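Local coordinates for protein putative HTH-type transcriptional regulator ybaQ (Escherichia coli, PDB 2EBY) that probably binds DNA as a transcription regulator of the VapA/VapI family, through a predicted helix-turn-helix motif of the Cro/C1 type, at residues Tyr17-Pro22 with Lys61-Thr66; Lys26-Ala31 with Val36-Val41; Trp80-Glu83 with Thr88-Glu91. All blocks are in the same frame, centred on the assembly; numbering follows the deposited sequence.

Interaction 1 of 3, residues Tyr17-Pro22 with Lys61-Thr66; sequences YEYLEP and KVFDTT
Tyr-19 lays its phenol against the ring of Phe-63, joining helix 11-20 to helix 53-63 within the Cro/C1-type helix-turn-helix fold. The two side chains slide past each other in opposite directions, their ring centroids 4.6 Å apart and their planes inclined by 42°, an oblique pairing. The closest touch is Tyr-19 CD2 against Phe-63 CD1, at 3.5 Å. From the standpoint of Phe-63, Tyr-19 lies over one face, displaced toward the rim, where Tyr-19 CG sits above the plane. Val-62 CG1 sits over the centre of the opposite face, and the phenyl group is thus held between a neighbour in its own helix and a partner from the other one. A flat, wholly apolar ring suits this slot: it is buried, and it also meets Leu-30 and Trp-70 of its own chain and Val-98 of the second subunit. Tyr-19 has its CG anti to its own carbonyl carbon (chi1 -79°), which sends the ring across toward helix 53-63 and carries the hydroxyl beyond Phe-63. Tyrosine fits a partly exposed position of this kind, since its ring carbons can join the apolar layer while its polar end reaches past it. There Tyr-19 OH meets the methyl CG2 of Thr-65 at 3.8 Å, the two side chains arriving from opposite directions. Asp-64, with a positive phi of 56°, leaves the helical path after Phe-63, and Thr-65 beyond it points its side chain toward Tyr-19. Threonine serves two ends here. Its methyl meets the phenol oxygen, while its hydroxyl OG1 donates a 2.9 Å hydrogen bond to the backbone O of Thr-66.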
loop_
_atom_site.group_PDB
_atom_site.type_symbol
_atom_site.label_atom_id
_atom_site.label_comp_id
_atom_site.label_asym_id
_atom_site.label_seq_id
_atom_site.Cartn_x
_atom_site.Cartn_y
_atom_site.Cartn_z
ATOM N N TYR A 17 0.116 -1.116 22.338
ATOM C CA TYR A 17 0.117 -0.091 23.378
ATOM C C TYR A 17 -1.144 0.750 23.549
ATOM O O TYR A 17 -1.322 1.376 24.588
ATOM C CB TYR A 17 1.329 0.831 23.201
ATOM C CG TYR A 17 2.655 0.099 23.262
ATOM C CD1 TYR A 17 2.933 -0.784 24.305
ATOM C CD2 TYR A 17 3.616 0.262 22.265
ATOM C CE1 TYR A 17 4.138 -1.484 24.360
ATOM C CE2 TYR A 17 4.829 -0.432 22.311
ATOM C CZ TYR A 17 5.078 -1.309 23.358
ATOM O OH TYR A 17 6.262 -2.013 23.404
ATOM N N GLU A 18 -2.028 0.765 22.556
ATOM C CA GLU A 18 -3.249 1.557 22.676
ATOM C C GLU A 18 -4.563 0.781 22.672
ATOM O O GLU A 18 -5.630 1.364 22.866
ATOM C CB GLU A 18 -3.301 2.627 21.586
ATOM C CG GLU A 18 -2.455 3.854 21.887
ATOM C CD GLU A 18 -2.684 4.975 20.893
ATOM O OE1 GLU A 18 -3.861 5.285 20.595
ATOM O OE2 GLU A 18 -1.689 5.557 20.416
ATOM N N TYR A 19 -4.502 -0.525 22.446
ATOM C CA TYR A 19 -5.720 -1.322 22.444
ATOM C C TYR A 19 -5.619 -2.579 23.304
ATOM O O TYR A 19 -6.444 -2.793 24.193
ATOM C CB TYR A 19 -6.120 -1.711 21.012
ATOM C CG TYR A 19 -6.824 -0.612 20.237
ATOM C CD1 TYR A 19 -6.125 0.201 19.348
ATOM C CD2 TYR A 19 -8.189 -0.370 20.416
ATOM C CE1 TYR A 19 -6.765 1.231 18.660
ATOM C CE2 TYR A 19 -8.837 0.656 19.734
ATOM C CZ TYR A 19 -8.121 1.454 18.860
ATOM O OH TYR A 19 -8.753 2.492 18.212
ATOM N N LEU A 20 -4.607 -3.402 23.052
ATOM C CA LEU A 20 -4.446 -4.641 23.795
ATOM C C LEU A 20 -4.122 -4.465 25.276
ATOM O O LEU A 20 -4.729 -5.117 26.127
ATOM C CB LEU A 20 -3.374 -5.515 23.139
ATOM C CG LEU A 20 -3.635 -5.975 21.701
ATOM C CD1 LEU A 20 -2.593 -7.013 21.334
ATOM C CD2 LEU A 20 -5.043 -6.561 21.553
ATOM N N GLU A 21 -3.173 -3.591 25.589
ATOM C CA GLU A 21 -2.793 -3.386 26.979
ATOM C C GLU A 21 -3.760 -2.562 27.818
ATOM O O GLU A 21 -3.917 -2.823 29.006
ATOM C CB GLU A 21 -1.379 -2.808 27.067
ATOM C CG GLU A 21 -0.308 -3.871 26.798
ATOM C CD GLU A 21 1.108 -3.336 26.853
ATOM O OE1 GLU A 21 1.280 -2.102 26.945
ATOM O OE2 GLU A 21 2.052 -4.156 26.792
ATOM N N PRO A 22 -4.420 -1.554 27.229
ATOM C CA PRO A 22 -5.335 -0.818 28.106
ATOM C C PRO A 22 -6.612 -1.604 28.385
ATOM O O PRO A 22 -7.271 -1.397 29.402
ATOM C CB PRO A 22 -5.590 0.475 27.334
ATOM C CG PRO A 22 -5.446 0.048 25.897
ATOM C CD PRO A 22 -4.237 -0.856 25.944
ATOM N N LYS A 61 -13.445 -3.772 12.012
ATOM C CA LYS A 61 -14.639 -4.420 12.547
ATOM C C LYS A 61 -14.536 -4.699 14.051
ATOM O O LYS A 61 -15.438 -4.352 14.812
ATOM C CB LYS A 61 -14.911 -5.714 11.766
ATOM C CG LYS A 61 -16.065 -6.565 12.282
ATOM C CD LYS A 61 -17.410 -5.887 12.115
ATOM C CE LYS A 61 -18.545 -6.764 12.652
ATOM N NZ LYS A 61 -18.697 -8.052 11.912
ATOM N N VAL A 62 -13.428 -5.301 14.478
ATOM C CA VAL A 62 -13.219 -5.628 15.885
ATOM C C VAL A 62 -13.132 -4.410 16.805
ATOM O O VAL A 62 -13.661 -4.425 17.919
ATOM C CB VAL A 62 -11.926 -6.491 16.079
ATOM C CG1 VAL A 62 -11.579 -6.607 17.551
ATOM C CG2 VAL A 62 -12.130 -7.884 15.487
ATOM N N PHE A 63 -12.481 -3.349 16.352
ATOM C CA PHE A 63 -12.337 -2.178 17.206
ATOM C C PHE A 63 -13.233 -0.998 16.856
ATOM O O PHE A 63 -13.101 0.076 17.431
ATOM C CB PHE A 63 -10.872 -1.737 17.235
ATOM C CG PHE A 63 -9.954 -2.741 17.867
ATOM C CD1 PHE A 63 -10.047 -3.030 19.223
ATOM C CD2 PHE A 63 -9.001 -3.408 17.105
ATOM C CE1 PHE A 63 -9.202 -3.972 19.813
ATOM C CE2 PHE A 63 -8.151 -4.354 17.686
ATOM C CZ PHE A 63 -8.253 -4.634 19.041
ATOM N N ASP A 64 -14.141 -1.203 15.912
ATOM C CA ASP A 64 -15.067 -0.161 15.500
ATOM C C ASP A 64 -14.370 1.119 15.048
ATOM O O ASP A 64 -14.608 2.196 15.591
ATOM C CB ASP A 64 -16.042 0.133 16.640
ATOM C CG ASP A 64 -17.207 1.007 16.207
ATOM O OD1 ASP A 64 -17.723 0.816 15.084
ATOM O OD2 ASP A 64 -17.616 1.877 17.004
ATOM N N THR A 65 -13.498 0.988 14.055
ATOM C CA THR A 65 -12.778 2.129 13.504
ATOM C C THR A 65 -13.000 2.083 12.003
ATOM O O THR A 65 -13.780 1.267 11.511
ATOM C CB THR A 65 -11.257 2.033 13.736
ATOM O OG1 THR A 65 -10.719 0.982 12.924
ATOM C CG2 THR A 65 -10.960 1.753 15.195
ATOM N N THR A 66 -12.326 2.968 11.280
ATOM C CA THR A 66 -12.420 2.973 9.826
ATOM C C THR A 66 -11.307 2.053 9.360
ATOM O O THR A 66 -10.433 1.688 10.139
ATOM C CB THR A 66 -12.147 4.365 9.229
ATOM O OG1 THR A 66 -10.858 4.814 9.657
ATOM C CG2 THR A 66 -13.208 5.354 9.658
#

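Interaction 2 of 3, residues Lys26-Ala31 with Val36-Val41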
loop_
_atom_site.group_PDB
_atom_site.type_symbol
_atom_site.label_atom_id
_atom_site.label_comp_id
_atom_site.label_asym_id
_atom_site.label_seq_id
_atom_site.Cartn_x
_atom_site.Cartn_y
_atom_site.Cartn_z
ATOM N N LYS A 26 -5.603 -10.371 25.301
ATOM C CA LYS A 26 -4.471 -11.194 24.872
ATOM C C LYS A 26 -4.350 -11.327 23.361
ATOM O O LYS A 26 -5.314 -11.143 22.622
ATOM C CB LYS A 26 -4.584 -12.611 25.442
ATOM C CG LYS A 26 -4.293 -12.768 26.912
ATOM C CD LYS A 26 -4.534 -14.218 27.292
ATOM C CE LYS A 26 -4.187 -14.497 28.739
ATOM N NZ LYS A 26 -4.661 -15.850 29.153
ATOM N N ILE A 27 -3.148 -11.672 22.919
ATOM C CA ILE A 27 -2.878 -11.885 21.507
ATOM C C ILE A 27 -3.843 -12.950 21.003
ATOM O O ILE A 27 -4.516 -12.767 19.989
ATOM C CB ILE A 27 -1.426 -12.383 21.289
ATOM C CG1 ILE A 27 -0.441 -11.279 21.666
ATOM C CG2 ILE A 27 -1.222 -12.832 19.844
ATOM C CD1 ILE A 27 -0.661 -10.004 20.917
ATOM N N ASN A 28 -3.906 -14.061 21.732
ATOM C CA ASN A 28 -4.783 -15.171 21.374
ATOM C C ASN A 28 -6.243 -14.742 21.347
ATOM O O ASN A 28 -7.013 -15.212 20.512
ATOM C CB ASN A 28 -4.617 -16.330 22.360
ATOM C CG ASN A 28 -3.210 -16.882 22.374
ATOM O OD1 ASN A 28 -2.364 -16.461 21.582
ATOM N ND2 ASN A 28 -2.946 -17.832 23.272
ATOM N N GLU A 29 -6.632 -13.867 22.270
ATOM C CA GLU A 29 -8.011 -13.394 22.313
ATOM C C GLU A 29 -8.329 -12.582 21.065
ATOM O O GLU A 29 -9.359 -12.787 20.433
ATOM C CB GLU A 29 -8.261 -12.560 23.574
ATOM C CG GLU A 29 -8.390 -13.405 24.838
ATOM C CD GLU A 29 -8.563 -12.574 26.093
ATOM O OE1 GLU A 29 -7.639 -11.807 26.428
ATOM O OE2 GLU A 29 -9.620 -12.691 26.746
ATOM N N LEU A 30 -7.439 -11.660 20.710
ATOM C CA LEU A 30 -7.650 -10.848 19.517
ATOM C C LEU A 30 -7.674 -11.755 18.289
ATOM O O LEU A 30 -8.496 -11.573 17.391
ATOM C CB LEU A 30 -6.540 -9.803 19.355
ATOM C CG LEU A 30 -6.651 -8.983 18.057
ATOM C CD1 LEU A 30 -7.950 -8.182 18.077
ATOM C CD2 LEU A 30 -5.455 -8.052 17.902
ATOM N N ALA A 31 -6.775 -12.735 18.258
ATOM C CA ALA A 31 -6.705 -13.655 17.130
ATOM C C ALA A 31 -8.044 -14.328 16.869
ATOM O O ALA A 31 -8.498 -14.393 15.731
ATOM C CB ALA A 31 -5.620 -14.714 17.368
ATOM N N VAL A 36 -8.126 -15.070 12.827
ATOM C CA VAL A 36 -6.877 -15.328 12.120
ATOM C C VAL A 36 -6.011 -16.116 13.095
ATOM O O VAL A 36 -6.339 -16.202 14.278
ATOM C CB VAL A 36 -6.148 -14.014 11.731
ATOM C CG1 VAL A 36 -7.014 -13.200 10.764
ATOM C CG2 VAL A 36 -5.828 -13.205 12.983
ATOM N N HIS A 37 -4.919 -16.697 12.611
ATOM C CA HIS A 37 -4.037 -17.465 13.479
ATOM C C HIS A 37 -3.310 -16.507 14.414
ATOM O O HIS A 37 -3.063 -15.355 14.062
ATOM C CB HIS A 37 -3.023 -18.256 12.639
ATOM C CG HIS A 37 -2.224 -19.246 13.431
ATOM N ND1 HIS A 37 -1.306 -18.867 14.380
ATOM C CD2 HIS A 37 -2.244 -20.603 13.442
ATOM C CE1 HIS A 37 -0.790 -19.948 14.952
ATOM N NE2 HIS A 37 -1.347 -21.011 14.397
ATOM N N ARG A 38 -2.991 -16.981 15.614
ATOM C CA ARG A 38 -2.277 -16.172 16.592
ATOM C C ARG A 38 -0.994 -15.620 15.981
ATOM O O ARG A 38 -0.600 -14.496 16.276
ATOM C CB ARG A 38 -1.907 -17.000 17.823
ATOM C CG ARG A 38 -0.895 -16.287 18.722
ATOM C CD ARG A 38 -0.308 -17.180 19.812
ATOM N NE ARG A 38 0.024 -16.400 21.004
ATOM C CZ ARG A 38 1.012 -15.513 21.077
ATOM N NH1 ARG A 38 1.791 -15.285 20.026
ATOM N NH2 ARG A 38 1.210 -14.838 22.200
ATOM N N ASN A 39 -0.337 -16.421 15.142
ATOM C CA ASN A 39 0.914 -16.007 14.511
ATOM C C ASN A 39 0.769 -14.801 13.579
ATOM O O ASN A 39 1.698 -14.015 13.444
ATOM C CB ASN A 39 1.555 -17.200 13.786
ATOM C CG ASN A 39 2.101 -18.254 14.760
ATOM O OD1 ASN A 39 1.978 -18.109 15.980
ATOM N ND2 ASN A 39 2.701 -19.315 14.223
ATOM N N SER A 40 -0.386 -14.639 12.936
ATOM C CA SER A 40 -0.584 -13.466 12.073
ATOM C C SER A 40 -0.591 -12.196 12.927
ATOM O O SER A 40 0.012 -11.194 12.561
ATOM C CB SER A 40 -1.917 -13.531 11.315
ATOM O OG SER A 40 -1.929 -14.574 10.367
ATOM N N VAL A 41 -1.302 -12.241 14.052
ATOM C CA VAL A 41 -1.390 -11.095 14.943
ATOM C C VAL A 41 -0.005 -10.765 15.486
ATOM O O VAL A 41 0.402 -9.599 15.527
ATOM C CB VAL A 41 -2.354 -11.376 16.122
ATOM C CG1 VAL A 41 -2.397 -10.179 17.056
ATOM C CG2 VAL A 41 -3.746 -11.693 15.596
HETATM O O HOH W 1 -1.653 -14.870 24.158
#
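Apolar contacts make up the inner layer between Ile-27, Leu-30 and Ala-31 on one helix and Val-41 on the next. Val-41 spreads its two methyls: CG1, anti to the backbone N (chi1 178°), meets Leu-30 CD2 at 3.8 Å and Ile-27 CG2 a little farther off, whereas CG2 lies against Ala-31 CA at 3.9 Å. Alanine suits its position because its single methyl, CB, lets the backbone of the second helix come close, with Arg-38 CA 3.7 Å away. Leu-30 also reaches Leu-15, Leu-20, Val-62 and Phe-63, tying the pair to the rest of the core.

These segments belong to the predicted DNA-binding helix-turn-helix motif, in which helix 27-34 and helix 38-45 are joined by a tight turn. A main-chain bond closes the turn, from Val-36 N to Ala-31 O, at 3.0 Å. His-37 then occupies the N-cap position, its ND1 accepting from Asn-39 N at 2.7 Å almost exactly in the imidazole plane; the ring nitrogen thereby serves an N-H of the new helix's first turn.

Charged and polar groups form the outer layer. The Arg-38 side chain crosses that of Ile-27 at about a right angle, with Ile-27 CG2 centred over one face of the guanidinium, 3.7 Å from Arg-38 CZ. At the edge of the same group lies Asn-28 OD1, its amide plane turned 83° from the guanidinium. The bond modelled from Arg-38 NE to this oxygen is implausibly short and bent, and hence doubtful in detail. A water accepts weak bonds from Asn-28 N and Arg-38 NH2.

Interaction 3 of 3, residues Trp80-Glu83 with Thr88-Glu91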
loop_
_atom_site.group_PDB
_atom_site.type_symbol
_atom_site.label_atom_id
_atom_site.label_comp_id
_atom_site.label_asym_id
_atom_site.label_seq_id
_atom_site.Cartn_x
_atom_site.Cartn_y
_atom_site.Cartn_z
ATOM N N TRP A 80 8.361 5.916 5.539
ATOM C CA TRP A 80 9.583 5.990 6.322
ATOM C C TRP A 80 10.642 5.050 5.745
ATOM O O TRP A 80 11.795 5.441 5.577
ATOM C CB TRP A 80 9.306 5.612 7.776
ATOM C CG TRP A 80 10.518 5.675 8.641
ATOM C CD1 TRP A 80 11.034 6.781 9.249
ATOM C CD2 TRP A 80 11.403 4.593 8.950
ATOM N NE1 TRP A 80 12.190 6.457 9.919
ATOM C CE2 TRP A 80 12.441 5.120 9.753
ATOM C CE3 TRP A 80 11.427 3.227 8.627
ATOM C CZ2 TRP A 80 13.492 4.329 10.236
ATOM C CZ3 TRP A 80 12.476 2.439 9.109
ATOM C CH2 TRP A 80 13.493 2.997 9.905
ATOM N N GLU A 81 10.247 3.817 5.434
ATOM C CA GLU A 81 11.180 2.830 4.889
ATOM C C GLU A 81 11.867 3.272 3.605
ATOM O O GLU A 81 13.049 2.992 3.411
ATOM C CB GLU A 81 10.478 1.494 4.641
ATOM C CG GLU A 81 9.852 0.889 5.886
ATOM C CD GLU A 81 9.265 -0.490 5.643
ATOM O OE1 GLU A 81 8.694 -0.709 4.551
ATOM O OE2 GLU A 81 9.361 -1.351 6.545
ATOM N N VAL A 82 11.133 3.940 2.718
ATOM C CA VAL A 82 11.719 4.405 1.466
ATOM C C VAL A 82 12.671 5.563 1.730
ATOM O O VAL A 82 13.762 5.618 1.166
ATOM C CB VAL A 82 10.633 4.858 0.465
ATOM C CG1 VAL A 82 11.276 5.580 -0.715
ATOM C CG2 VAL A 82 9.849 3.647 -0.031
ATOM N N GLU A 83 12.254 6.480 2.597
ATOM C CA GLU A 83 13.058 7.650 2.944
ATOM C C GLU A 83 14.368 7.320 3.648
ATOM O O GLU A 83 15.316 8.102 3.597
ATOM C CB GLU A 83 12.247 8.595 3.827
ATOM C CG GLU A 83 11.237 9.429 3.069
ATOM C CD GLU A 83 10.184 10.021 3.980
ATOM O OE1 GLU A 83 10.441 10.120 5.199
ATOM O OE2 GLU A 83 9.103 10.395 3.477
ATOM N N THR A 88 17.916 3.625 -2.463
ATOM C CA THR A 88 16.753 4.172 -3.153
ATOM C C THR A 88 16.843 5.691 -3.318
ATOM O O THR A 88 16.516 6.227 -4.374
ATOM C CB THR A 88 15.451 3.836 -2.399
ATOM O OG1 THR A 88 15.400 2.429 -2.142
ATOM C CG2 THR A 88 14.236 4.235 -3.234
ATOM N N GLN A 89 17.293 6.377 -2.275
ATOM C CA GLN A 89 17.411 7.830 -2.313
ATOM C C GLN A 89 18.401 8.349 -3.363
ATOM O O GLN A 89 18.093 9.279 -4.115
ATOM C CB GLN A 89 17.780 8.353 -0.925
ATOM C CG GLN A 89 16.674 8.205 0.108
ATOM C CD GLN A 89 15.387 8.880 -0.325
ATOM O OE1 GLN A 89 15.373 10.073 -0.637
ATOM N NE2 GLN A 89 14.296 8.119 -0.346
ATOM N N GLU A 90 19.590 7.760 -3.408
ATOM C CA GLU A 90 20.578 8.179 -4.393
ATOM C C GLU A 90 20.020 7.930 -5.778
ATOM O O GLU A 90 20.154 8.748 -6.680
ATOM C CB GLU A 90 21.892 7.413 -4.196
ATOM C CG GLU A 90 22.726 7.945 -3.057
ATOM C CD GLU A 90 22.949 9.445 -3.176
ATOM O OE1 GLU A 90 23.394 9.891 -4.260
ATOM O OE2 GLU A 90 22.680 10.177 -2.194
ATOM N N GLU A 91 19.371 6.782 -5.902
ATOM C CA GLU A 91 18.738 6.332 -7.131
ATOM C C GLU A 91 17.669 7.335 -7.581
ATOM O O GLU A 91 17.637 7.765 -8.730
ATOM C CB GLU A 91 18.143 4.947 -6.866
ATOM C CG GLU A 91 17.741 4.161 -8.052
ATOM C CD GLU A 91 17.508 2.738 -7.659
ATOM O OE1 GLU A 91 18.501 2.027 -7.395
ATOM O OE2 GLU A 91 16.332 2.347 -7.589
#
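The carbonyl oxygen of Val-82 accepts a hydrogen bond from the side-chain amide NE2 of Gln-89, 3.0 Å away with an N-H...O angle of 149°. The bond spans a short turn between two consecutive helices, 67-83 and 86-94. It lies at the C-terminal end of the first helix, where carbonyls begin to run short of main-chain donors one turn ahead, and glutamine suits the place because its amide can supply such a donor from a flexible arm. The nitrogen comes in from above the carbonyl plane, 48° out of it, and therefore does not sit on a lone pair. The arm of Gln-89 is bent at chi2 (-56°), which turns the amide toward the end of the first helix and also brings NE2 to 3.5 Å from Glu-83 CA. Shortening this residue to an alanine would probably leave Val-82 O without this donor and open a gap beside Glu-83 where the amide now lies. Beside the polar link is a small apolar touch. Thr-88 has CG2 anti to its backbone N, and this methyl meets Val-82 CG1, the two side chains crossing at about a right angle. Both residues are buried: Val-82 packs on Thr-53 of the second subunit and Thr-88 on Glu-54 of that subunit, so compact beta-branched side chains fit a site at the dimer interface. Nearby, Glu-91 makes a salt bridge to Arg-58 of the second subunit. Just before the second helix, Asn-85 OD1 accepts from Thr-88 N, in that helix's first turn. Val-82 CG1 thus has two neighbours at similar range, Thr-88 CG2 at 4.1 Å and Gln-89 NE2 at 4.0 Å.

How the interactions relate
Interactions 1 and 2 belong to one compact domain, their centres 13 Å apart, and they share a hydrophobic core. Leu-20 CD1 packs on Ile-27 CD1 at 3.6 Å, and Leu-30 CD1 touches Phe-63 CZ at 3.7 Å. Along the chain, interaction 1 brings together helices that flank the predicted DNA-binding motif, whose own two helices form interaction 2. Interaction 3 lies on the other side of the chain's centre, its own centre 31 Å from that of interaction 1 and 33 Å from that of interaction 2, with nearest atoms about 16 Å and 15 Å apart, respectively. Interactions 1 and 3 do not touch each other, but each also touches the second subunit.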